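Local coordinates for protein C2 toxin component I (Clostridium botulinum, PDB 2J3X) that is the enzymatic component of the binary C2 toxin, an ADP-ribosyltransferase that probably modifies actin in the target cell, at residues 60-65 / 221-225; 358-362 / 415-419. The protein carries 2 engineered substitutions. One frame throughout, in Å; residues are numbered along the deposited sequence.

The two contacts lie in series along the chain; neither nests in nor crosses the other. Contact 1 opens at 60-65, in the loop between helices 47-59 and 65-73. It closes at 221-225, after all eight strands of the first mixed sheet have been laid down. The chain then builds the second half. Contact 2 opens at 358-362, just before strand 363-369, and closes on strand 414-426 of the second sheet after 52 intervening residues. Their centres are about 13 Å apart. Strand 397-411 joins them: S408 meets loop 60-65 through its hydroxyl and pairs by backbone with M416. Contact 2 closes within the C-terminal half; through loop 60-65, contact 1 brings the N-terminal half against strand 397-411.

Contact 1. Residues 60-65 / 221-225; sequences ILFSSL and FYNKG. With SO4 (sulfate ion), chain M.
This contact belongs to the junction between the two ADP-ribosyltransferase-like halves of the chain. Loop 60-65 comes from the N-terminal half; segment 221-225 lies in the loop between strand 206-216 and helix 227-234. I60 and L61 have helical angles. F62 turns off (-122/34), and S63 and S64 are extended. S64 is the N-cap of helix 65-73, with OG on the backbone N of A67. In the other segment, Y222 (48/-134) and N223 (-77/-13) fit the inner positions of a type II' turn, and K224 N bonds to F221 O at 2.9 Å. The closest CA pair is L61 and Y222, 5.4 Å apart. N223, with chi1 p, points toward loop 60-65. N223 ND2 donates to S63 O at 2.9 Å, and N223 OD1 binds a glycerol. L61 (m, t) puts CD1 over the Y222 ring face, 4.0 Å from the centroid, a CH-pi contact. F62 CZ meets the ring edge at Y222 CD1, 4.1 Å away. L65 CD1 reaches N223 O at 3.5 Å. K224 NZ extends to sulfate O3 at 2.8 Å; K72 and R86 also hold that ion. F62 O bonds to S408 OG; S63 OG bonds to D59 O and to I409 N of strand 397-411. Such an Asn side chain bonded to a backbone carbonyl, beside an aliphatic-aromatic pair, here joins two loops at the interface of a tandem ADP-ribosyltransferase fold.

Contact 2. Residues 358-362 / 415-419; sequences FSKRR and KMTQV. Engineered in segment 358-362: R361 (natural residue Ser).
Two hydrogen bonds hold loop 358-362 to strand 415-419. V419 N donates to R362 O at 2.9 Å, and Q418 NE2 donates to S359 O at 3.0 Å. The first lies where strand 363-369 is about to run parallel to strand 414-426; V419 goes on to pair with I364. The loop is a type I turn from F358 to R361, closed by R361 N to F358 O at 3.1 Å. The short segments run 59° apart end to end. R362 and Q418 have the closest CA atoms, 4.4 Å apart. Q418 OE1 is taken by R300. The engineered R361, whose CA-to-CB bond points away, bonds through NH1 to R300 O and through NH2 to a glycerol. A water accepts from R362 NE (3.0 Å) and donates to T417 O (2.6 Å). M416, with chi1 and chi2 t, points toward the loop. Its SD lies over one face of the R362 guanidinium and 3.5 Å from R362 CG, while M416 CE touches K360 CB at 4.0 Å. The chemistry implies that strand pairing begins at R362, while the Q418 amide satisfies a turn carbonyl that the turn itself does not use.

Contact 1. Residues 60-65 / 221-225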
loop_
_atom_site.group_PDB
_atom_site.type_symbol
_atom_site.label_atom_id
_atom_site.label_comp_id
_atom_site.label_asym_id
_atom_site.label_seq_id
_atom_site.Cartn_x
_atom_site.Cartn_y
_atom_site.Cartn_z
ATOM N N ILE A 60 6.698 -8.244 5.180
ATOM C CA ILE A 60 6.782 -7.897 6.610
ATOM C C ILE A 60 5.908 -6.765 7.072
ATOM O O ILE A 60 5.570 -6.732 8.255
ATOM C CB ILE A 60 8.242 -7.705 7.074
ATOM C CG1 ILE A 60 8.851 -6.497 6.334
ATOM C CG2 ILE A 60 9.071 -9.030 6.785
ATOM C CD1 ILE A 60 10.350 -6.331 6.549
ATOM N N LEU A 61 5.482 -5.862 6.149
ATOM C CA LEU A 61 4.542 -4.786 6.539
ATOM C C LEU A 61 3.156 -5.380 6.887
ATOM O O LEU A 61 2.307 -4.733 7.516
ATOM C CB LEU A 61 4.357 -3.807 5.364
ATOM C CG LEU A 61 5.657 -3.206 4.796
ATOM C CD1 LEU A 61 5.176 -2.269 3.593
ATOM C CD2 LEU A 61 6.316 -2.414 5.857
ATOM N N PHE A 62 2.904 -6.611 6.372
ATOM C CA PHE A 62 1.591 -7.282 6.464
ATOM C C PHE A 62 1.737 -8.643 7.167
ATOM O O PHE A 62 1.068 -9.614 6.814
ATOM C CB PHE A 62 0.970 -7.437 5.062
ATOM C CG PHE A 62 0.812 -6.094 4.360
ATOM C CD1 PHE A 62 -0.112 -5.133 4.825
ATOM C CD2 PHE A 62 1.720 -5.753 3.334
ATOM C CE1 PHE A 62 -0.172 -3.822 4.163
ATOM C CE2 PHE A 62 1.672 -4.473 2.729
ATOM C CZ PHE A 62 0.733 -3.549 3.139
ATOM N N SER A 63 2.672 -8.680 8.130
ATOM C CA SER A 63 2.846 -9.808 9.026
ATOM C C SER A 63 2.743 -9.281 10.448
ATOM O O SER A 63 3.058 -8.099 10.723
ATOM C CB SER A 63 4.214 -10.441 8.798
ATOM O OG SER A 63 4.360 -10.878 7.439
ATOM N N SER A 64 2.273 -10.121 11.377
ATOM C CA SER A 64 2.067 -9.656 12.764
ATOM C C SER A 64 3.408 -9.263 13.462
ATOM O O SER A 64 4.467 -9.837 13.158
ATOM C CB SER A 64 1.380 -10.718 13.644
ATOM O OG SER A 64 2.302 -11.763 13.927
ATOM N N LEU A 65 3.328 -8.369 14.457
ATOM C CA LEU A 65 4.516 -8.010 15.267
ATOM C C LEU A 65 5.063 -9.273 15.972
ATOM O O LEU A 65 6.281 -9.429 16.099
ATOM C CB LEU A 65 4.204 -6.842 16.256
ATOM C CG LEU A 65 3.606 -5.643 15.454
ATOM C CD1 LEU A 65 3.017 -4.539 16.365
ATOM C CD2 LEU A 65 4.603 -5.026 14.542
ATOM N N PHE A 221 0.521 3.195 8.841
ATOM C CA PHE A 221 1.412 2.651 9.873
ATOM C C PHE A 221 1.635 1.150 9.723
ATOM O O PHE A 221 2.382 0.549 10.537
ATOM C CB PHE A 221 0.781 2.912 11.253
ATOM C CG PHE A 221 0.551 4.420 11.488
ATOM C CD1 PHE A 221 1.649 5.246 11.711
ATOM C CD2 PHE A 221 -0.745 4.967 11.422
ATOM C CE1 PHE A 221 1.420 6.649 11.909
ATOM C CE2 PHE A 221 -0.985 6.349 11.607
ATOM C CZ PHE A 221 0.123 7.177 11.839
ATOM N N TYR A 222 1.113 0.597 8.627
ATOM C CA TYR A 222 1.337 -0.844 8.278
ATOM C C TYR A 222 1.070 -1.679 9.538
ATOM O O TYR A 222 0.041 -1.439 10.210
ATOM C CB TYR A 222 2.737 -1.106 7.636
ATOM C CG TYR A 222 2.912 -0.201 6.439
ATOM C CD1 TYR A 222 2.210 -0.413 5.260
ATOM C CD2 TYR A 222 3.754 0.905 6.539
ATOM C CE1 TYR A 222 2.372 0.448 4.167
ATOM C CE2 TYR A 222 3.902 1.808 5.468
ATOM C CZ TYR A 222 3.189 1.577 4.312
ATOM O OH TYR A 222 3.377 2.499 3.282
ATOM N N ASN A 223 1.950 -2.625 9.858
ATOM C CA ASN A 223 1.721 -3.519 11.013
ATOM C C ASN A 223 2.000 -2.868 12.374
ATOM O O ASN A 223 1.549 -3.376 13.403
ATOM C CB ASN A 223 2.512 -4.830 10.841
ATOM C CG ASN A 223 3.982 -4.621 10.822
ATOM O OD1 ASN A 223 4.469 -3.489 10.594
ATOM N ND2 ASN A 223 4.726 -5.711 10.997
ATOM N N LYS A 224 2.655 -1.686 12.384
ATOM C CA LYS A 224 3.063 -1.062 13.660
ATOM C C LYS A 224 1.919 -0.287 14.301
ATOM O O LYS A 224 1.853 -0.182 15.523
ATOM C CB LYS A 224 4.309 -0.147 13.460
ATOM C CG LYS A 224 5.561 -1.009 13.265
ATOM C CD LYS A 224 6.774 -0.138 12.867
ATOM C CE LYS A 224 8.054 -0.984 12.635
ATOM N NZ LYS A 224 9.130 -0.190 11.911
ATOM N N GLY A 225 1.013 0.243 13.477
ATOM C CA GLY A 225 -0.128 1.068 13.986
ATOM C C GLY A 225 0.395 2.366 14.576
ATOM O O GLY A 225 1.591 2.691 14.432
HETATM S S SO4 M . 11.993 -3.093 12.178
HETATM O O1 SO4 M . 12.444 -4.117 11.171
HETATM O O2 SO4 M . 13.157 -2.244 12.412
HETATM O O3 SO4 M . 10.946 -2.247 11.594
HETATM O O4 SO4 M . 11.555 -3.734 13.422
#

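Contact 2. Residues 358-362 / 415-419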
loop_
_atom_site.group_PDB
_atom_site.type_symbol
_atom_site.label_atom_id
_atom_site.label_comp_id
_atom_site.label_asym_id
_atom_site.label_seq_id
_atom_site.Cartn_x
_atom_site.Cartn_y
_atom_site.Cartn_z
ATOM N N PHE A 358 -6.067 -11.867 13.597
ATOM C CA PHE A 358 -6.543 -11.846 12.205
ATOM C C PHE A 358 -5.516 -12.255 11.166
ATOM O O PHE A 358 -5.754 -12.150 9.985
ATOM C CB PHE A 358 -7.127 -10.482 11.879
ATOM C CG PHE A 358 -8.195 -10.069 12.836
ATOM C CD1 PHE A 358 -9.378 -10.780 12.905
ATOM C CD2 PHE A 358 -8.003 -8.981 13.664
ATOM C CE1 PHE A 358 -10.368 -10.388 13.810
ATOM C CE2 PHE A 358 -8.971 -8.588 14.562
ATOM C CZ PHE A 358 -10.142 -9.273 14.638
ATOM N N SER A 359 -4.405 -12.801 11.604
ATOM C CA SER A 359 -3.251 -12.986 10.742
ATOM C C SER A 359 -3.430 -14.035 9.652
ATOM O O SER A 359 -2.766 -13.977 8.599
ATOM C CB SER A 359 -2.029 -13.279 11.608
ATOM O OG SER A 359 -2.131 -14.555 12.240
ATOM N N LYS A 360 -4.384 -14.949 9.848
ATOM C CA LYS A 360 -4.636 -15.975 8.840
ATOM C C LYS A 360 -5.769 -15.624 7.899
ATOM O O LYS A 360 -6.195 -16.475 7.093
ATOM C CB LYS A 360 -4.930 -17.319 9.515
ATOM C CG LYS A 360 -3.706 -17.816 10.306
ATOM C CD LYS A 360 -4.000 -19.184 10.894
ATOM C CE LYS A 360 -3.073 -19.461 12.076
ATOM N NZ LYS A 360 -3.366 -20.835 12.588
ATOM N N ARG A 361 -6.289 -14.400 7.972
ATOM C CA ARG A 361 -7.293 -13.961 6.996
ATOM C C ARG A 361 -6.551 -13.379 5.793
ATOM O O ARG A 361 -5.706 -12.484 5.968
ATOM C CB ARG A 361 -8.189 -12.906 7.621
ATOM C CG ARG A 361 -8.994 -13.496 8.812
ATOM C CD ARG A 361 -9.990 -12.474 9.194
ATOM N NE ARG A 361 -10.808 -12.879 10.331
ATOM C CZ ARG A 361 -11.749 -12.099 10.857
ATOM N NH1 ARG A 361 -11.968 -10.897 10.336
ATOM N NH2 ARG A 361 -12.452 -12.517 11.909
ATOM N N ARG A 362 -6.855 -13.888 4.593
ATOM C CA ARG A 362 -6.031 -13.614 3.372
ATOM C C ARG A 362 -6.385 -12.301 2.674
ATOM O O ARG A 362 -5.640 -11.848 1.787
ATOM C CB ARG A 362 -6.250 -14.787 2.372
ATOM C CG ARG A 362 -5.730 -16.113 2.921
ATOM C CD ARG A 362 -6.231 -17.250 2.025
ATOM N NE ARG A 362 -5.649 -18.540 2.449
ATOM C CZ ARG A 362 -6.114 -19.296 3.440
ATOM N NH1 ARG A 362 -7.160 -18.940 4.158
ATOM N NH2 ARG A 362 -5.521 -20.438 3.694
ATOM N N LYS A 415 3.851 -19.713 6.040
ATOM C CA LYS A 415 3.702 -18.484 5.232
ATOM C C LYS A 415 2.403 -18.648 4.477
ATOM O O LYS A 415 1.955 -19.795 4.269
ATOM C CB LYS A 415 4.817 -18.405 4.192
ATOM C CG LYS A 415 6.228 -18.257 4.749
ATOM C CD LYS A 415 7.181 -17.863 3.648
ATOM C CE LYS A 415 7.479 -18.972 2.656
ATOM N NZ LYS A 415 8.886 -18.752 2.114
ATOM N N MET A 416 1.765 -17.550 4.061
ATOM C CA MET A 416 0.486 -17.676 3.389
ATOM C C MET A 416 0.411 -16.610 2.277
ATOM O O MET A 416 0.767 -15.441 2.514
ATOM C CB MET A 416 -0.650 -17.528 4.426
ATOM C CG MET A 416 -2.013 -17.740 3.846
ATOM S SD MET A 416 -3.343 -17.462 5.036
ATOM C CE MET A 416 -2.542 -18.139 6.438
ATOM N N THR A 417 -0.038 -17.004 1.093
ATOM C CA THR A 417 -0.299 -16.006 0.045
ATOM C C THR A 417 -1.559 -15.253 0.453
ATOM O O THR A 417 -2.650 -15.809 0.742
ATOM C CB THR A 417 -0.457 -16.639 -1.346
ATOM O OG1 THR A 417 0.743 -17.348 -1.676
ATOM C CG2 THR A 417 -0.676 -15.582 -2.391
ATOM N N GLN A 418 -1.399 -13.941 0.447
ATOM C CA GLN A 418 -2.496 -13.045 0.801
ATOM C C GLN A 418 -2.534 -11.889 -0.180
ATOM O O GLN A 418 -1.656 -11.762 -1.020
ATOM C CB GLN A 418 -2.324 -12.482 2.218
ATOM C CG GLN A 418 -2.016 -13.608 3.261
ATOM C CD GLN A 418 -2.227 -13.175 4.696
ATOM O OE1 GLN A 418 -2.020 -12.012 5.053
ATOM N NE2 GLN A 418 -2.568 -14.130 5.564
ATOM N N VAL A 419 -3.583 -11.074 -0.091
ATOM C CA VAL A 419 -3.698 -9.961 -1.070
ATOM C C VAL A 419 -3.985 -8.697 -0.305
ATOM O O VAL A 419 -4.905 -8.662 0.571
ATOM C CB VAL A 419 -4.812 -10.234 -2.135
ATOM C CG1 VAL A 419 -4.360 -11.347 -3.184
ATOM C CG2 VAL A 419 -6.218 -10.517 -1.452
HETATM O O HOH W 1 -3.384 -18.266 0.525
#